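Local structure of putative thioesterase II (3BBJ) at residues 227-239 against 247-259. The protein probably hydrolyses acyl-CoA or related thioesters, using a double hot-dog fold. Residues are numbered along the deposited sequence; the frame is centred on the assembly and turned at random.
Sequences IPEPGPLAFRSTC and FDENVDLWDARGR
R236 and D252 face each other as a hydrogen-bonded antiparallel pair, and their side chains run alongside one another in the same direction. R236 NH2 lies 2.8 Å from D252 OD2, a salt bridge by distance; the hydrogen bond within it is weak, its N-H...O angle only 118°, and the guanidinium and carboxylate planes stand 43° apart. With CG anti to the backbone N (chi1 176°) and a bend at chi3, the arginine also brings NH2 to 3.8 Å from W254 CH2, at the indole edge rather than over its face. That edge lies against the neighbouring strand too, where A234 O sits in the ring plane, 3.5 Å from W254 CE3. Main-chain bonds fix the register: A234, R236 and T238 each exchange two with W254, D252 and N250. These strands form an antiparallel hairpin in the C-terminal hot-dog domain, flanked by strands 173-180 and 260-269. The face opposite R236, D252 and W254 carries F235 and L253, where L253 CD2 packs 3.6 Å from F235 CB, while L233 and L253 also touch helix 191-198 through L195 and A198. Toward C239, N250 ND2 gives a firm bond to D248 OD2 and a long, weak one to T238 OG1; D248 itself is salt-bridged to R225 of the second subunit. At the opposite end R259 joins the two segments. I227 O lies in its guanidinium plane, 3.2 Å from R259 NH1, although this donor stands above the carbonyl plane; R259 NH2 adds a weak bond to the same oxygen. NH1 also forms a salt bridge with D255 OD2 (2.8 Å), approaching from above the carboxylate plane. A leucine in place of R259 would probably leave the D255 carboxylate without its charged mate and I227 O without both guanidinium donors.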
# COMPACT_ATOMS: atom_id res chain seq x y z
N ILE A 227 -5.51 10.76 14.71
CA ILE A 227 -5.58 12.17 14.41
C ILE A 227 -4.46 12.85 15.18
O ILE A 227 -4.48 12.86 16.41
CB ILE A 227 -6.93 12.77 14.85
CG1 ILE A 227 -8.11 12.07 14.12
CG2 ILE A 227 -6.95 14.28 14.62
CD1 ILE A 227 -8.17 12.29 12.61
N PRO A 228 -3.47 13.43 14.47
CA PRO A 228 -2.36 14.04 15.17
C PRO A 228 -2.66 15.46 15.62
O PRO A 228 -3.46 16.17 14.99
CB PRO A 228 -1.26 14.09 14.10
CG PRO A 228 -2.00 14.31 12.85
CD PRO A 228 -3.33 13.59 13.01
N GLU A 229 -2.01 15.86 16.71
CA GLU A 229 -2.07 17.25 17.12
C GLU A 229 -0.97 17.96 16.32
O GLU A 229 0.01 17.32 15.94
CB GLU A 229 -1.86 17.39 18.64
CG GLU A 229 -2.73 18.46 19.31
CD GLU A 229 -4.24 18.18 19.21
OE1 GLU A 229 -4.68 17.13 19.72
OE2 GLU A 229 -4.98 19.01 18.63
N PRO A 230 -1.13 19.27 16.04
CA PRO A 230 -0.10 20.00 15.29
C PRO A 230 1.31 19.88 15.85
O PRO A 230 1.49 19.62 17.05
CB PRO A 230 -0.58 21.45 15.35
CG PRO A 230 -2.07 21.35 15.50
CD PRO A 230 -2.28 20.14 16.37
N GLY A 231 2.30 20.03 14.97
CA GLY A 231 3.70 19.98 15.34
C GLY A 231 4.49 19.05 14.44
O GLY A 231 3.91 18.33 13.61
N PRO A 232 5.83 19.05 14.61
CA PRO A 232 6.67 18.24 13.76
C PRO A 232 6.37 16.76 13.94
O PRO A 232 6.02 16.31 15.04
CB PRO A 232 8.09 18.57 14.27
CG PRO A 232 7.91 19.07 15.62
CD PRO A 232 6.61 19.79 15.61
N LEU A 233 6.51 16.00 12.86
CA LEU A 233 6.28 14.56 12.90
C LEU A 233 7.62 13.84 12.97
O LEU A 233 8.57 14.22 12.29
CB LEU A 233 5.48 14.12 11.68
CG LEU A 233 4.10 14.78 11.65
CD1 LEU A 233 3.41 14.67 10.29
CD2 LEU A 233 3.24 14.20 12.75
N ALA A 234 7.69 12.83 13.84
CA ALA A 234 8.82 11.90 13.86
C ALA A 234 8.62 10.92 12.70
O ALA A 234 7.50 10.44 12.49
CB ALA A 234 8.86 11.14 15.19
N PHE A 235 9.70 10.60 11.97
CA PHE A 235 9.63 9.71 10.83
C PHE A 235 10.66 8.61 10.90
O PHE A 235 11.66 8.73 11.58
CB PHE A 235 9.81 10.47 9.51
CG PHE A 235 11.25 10.98 9.27
CD1 PHE A 235 12.21 10.16 8.69
CD2 PHE A 235 11.60 12.28 9.58
CE1 PHE A 235 13.51 10.62 8.48
CE2 PHE A 235 12.90 12.74 9.36
CZ PHE A 235 13.85 11.91 8.82
N ARG A 236 10.38 7.52 10.18
CA ARG A 236 11.34 6.46 9.97
C ARG A 236 11.08 5.93 8.59
O ARG A 236 9.92 5.66 8.23
CB ARG A 236 11.19 5.32 10.98
CG ARG A 236 12.14 4.15 10.69
CD ARG A 236 11.79 2.84 11.39
NE ARG A 236 10.34 2.62 11.45
CZ ARG A 236 9.75 1.46 11.74
NH1 ARG A 236 10.48 0.37 11.96
NH2 ARG A 236 8.42 1.40 11.77
N SER A 237 12.17 5.79 7.83
CA SER A 237 12.11 5.30 6.44
C SER A 237 12.99 4.08 6.27
O SER A 237 14.13 4.09 6.66
CB SER A 237 12.57 6.38 5.47
OG SER A 237 12.44 5.88 4.16
N THR A 238 12.45 3.02 5.67
CA THR A 238 13.18 1.79 5.49
C THR A 238 12.89 1.18 4.13
O THR A 238 12.01 1.64 3.41
CB THR A 238 12.85 0.77 6.61
OG1 THR A 238 11.51 0.30 6.46
CG2 THR A 238 12.99 1.41 7.96
N CYS A 239 13.66 0.15 3.80
CA CYS A 239 13.58 -0.53 2.53
C CYS A 239 14.00 -1.96 2.74
O CYS A 239 15.02 -2.22 3.39
CB CYS A 239 14.52 0.14 1.52
SG CYS A 239 14.74 -0.79 -0.01
N PHE A 247 12.48 -0.69 -5.95
CA PHE A 247 12.69 -0.62 -4.50
C PHE A 247 11.40 -0.25 -3.79
O PHE A 247 10.50 0.39 -4.37
CB PHE A 247 13.82 0.36 -4.13
CG PHE A 247 13.53 1.79 -4.48
CD1 PHE A 247 13.78 2.27 -5.76
CD2 PHE A 247 13.03 2.67 -3.52
CE1 PHE A 247 13.51 3.57 -6.09
CE2 PHE A 247 12.77 4.00 -3.85
CZ PHE A 247 13.00 4.45 -5.14
N ASP A 248 11.31 -0.67 -2.53
CA ASP A 248 10.21 -0.28 -1.65
C ASP A 248 10.71 0.77 -0.64
O ASP A 248 11.80 0.62 -0.06
CB ASP A 248 9.64 -1.50 -0.92
CG ASP A 248 10.66 -2.20 -0.03
OD1 ASP A 248 11.64 -2.74 -0.58
OD2 ASP A 248 10.48 -2.23 1.21
N GLU A 249 9.93 1.83 -0.44
CA GLU A 249 10.23 2.85 0.58
C GLU A 249 9.08 2.87 1.57
O GLU A 249 7.96 3.24 1.23
CB GLU A 249 10.44 4.21 -0.06
CG GLU A 249 10.74 5.37 0.88
CD GLU A 249 11.02 6.69 0.14
OE1 GLU A 249 11.91 6.71 -0.76
OE2 GLU A 249 10.36 7.72 0.45
N ASN A 250 9.36 2.51 2.79
CA ASN A 250 8.34 2.39 3.82
C ASN A 250 8.52 3.52 4.82
O ASN A 250 9.52 3.56 5.50
CB ASN A 250 8.53 1.05 4.51
CG ASN A 250 8.72 -0.06 3.51
OD1 ASN A 250 7.89 -0.24 2.65
ND2 ASN A 250 9.84 -0.79 3.60
N VAL A 251 7.54 4.43 4.90
CA VAL A 251 7.63 5.58 5.79
C VAL A 251 6.52 5.56 6.85
O VAL A 251 5.34 5.48 6.54
CB VAL A 251 7.58 6.92 4.97
CG1 VAL A 251 7.51 8.14 5.90
CG2 VAL A 251 8.77 7.03 4.01
N ASP A 252 6.90 5.60 8.11
CA ASP A 252 5.94 5.70 9.21
C ASP A 252 6.14 7.06 9.86
O ASP A 252 7.27 7.57 9.94
CB ASP A 252 6.12 4.55 10.20
CG ASP A 252 5.89 3.19 9.55
OD1 ASP A 252 4.85 3.00 8.91
OD2 ASP A 252 6.77 2.30 9.65
N LEU A 253 5.03 7.66 10.28
CA LEU A 253 5.06 8.94 10.96
C LEU A 253 4.35 8.86 12.31
O LEU A 253 3.26 8.27 12.41
CB LEU A 253 4.38 10.01 10.10
CG LEU A 253 4.89 10.28 8.68
CD1 LEU A 253 4.01 11.33 7.94
CD2 LEU A 253 6.33 10.74 8.73
N TRP A 254 4.98 9.43 13.33
CA TRP A 254 4.41 9.54 14.68
C TRP A 254 4.31 11.01 15.04
O TRP A 254 5.04 11.86 14.51
CB TRP A 254 5.31 8.88 15.71
CG TRP A 254 5.47 7.40 15.58
CD1 TRP A 254 4.86 6.44 16.34
CD2 TRP A 254 6.31 6.71 14.66
NE1 TRP A 254 5.27 5.19 15.93
CE2 TRP A 254 6.16 5.33 14.90
CE3 TRP A 254 7.17 7.13 13.65
CZ2 TRP A 254 6.84 4.36 14.15
CZ3 TRP A 254 7.86 6.17 12.91
CH2 TRP A 254 7.68 4.81 13.17
N ASP A 255 3.41 11.31 15.97
CA ASP A 255 3.24 12.69 16.43
C ASP A 255 4.11 12.98 17.66
O ASP A 255 4.82 12.10 18.16
CB ASP A 255 1.75 12.99 16.72
CG ASP A 255 1.22 12.33 18.00
OD1 ASP A 255 1.91 11.51 18.65
OD2 ASP A 255 0.06 12.65 18.34
N ALA A 256 4.03 14.23 18.12
CA ALA A 256 4.72 14.69 19.33
C ALA A 256 4.54 13.75 20.52
O ALA A 256 5.44 13.60 21.33
CB ALA A 256 4.23 16.12 19.72
N ARG A 257 3.37 13.13 20.61
CA ARG A 257 3.03 12.24 21.74
C ARG A 257 3.47 10.81 21.54
O ARG A 257 3.24 9.98 22.42
CB ARG A 257 1.52 12.26 21.97
CG ARG A 257 0.98 13.66 22.24
CD ARG A 257 -0.45 13.82 21.79
NE ARG A 257 -1.34 12.93 22.51
CZ ARG A 257 -2.66 12.89 22.35
NH1 ARG A 257 -3.26 13.72 21.48
NH2 ARG A 257 -3.38 12.03 23.07
N GLY A 258 4.09 10.51 20.41
CA GLY A 258 4.52 9.15 20.10
C GLY A 258 3.41 8.26 19.55
O GLY A 258 3.54 7.03 19.57
N ARG A 259 2.34 8.87 19.04
CA ARG A 259 1.21 8.12 18.49
C ARG A 259 1.39 7.93 17.00
O ARG A 259 1.59 8.90 16.27
CB ARG A 259 -0.10 8.84 18.78
CG ARG A 259 -0.43 8.88 20.29
CD ARG A 259 -1.36 10.03 20.67
NE ARG A 259 -2.72 9.92 20.11
CZ ARG A 259 -3.21 10.64 19.10
NH1 ARG A 259 -2.49 11.55 18.48
NH2 ARG A 259 -4.47 10.44 18.71
O HOH W 1 9.66 2.64 8.16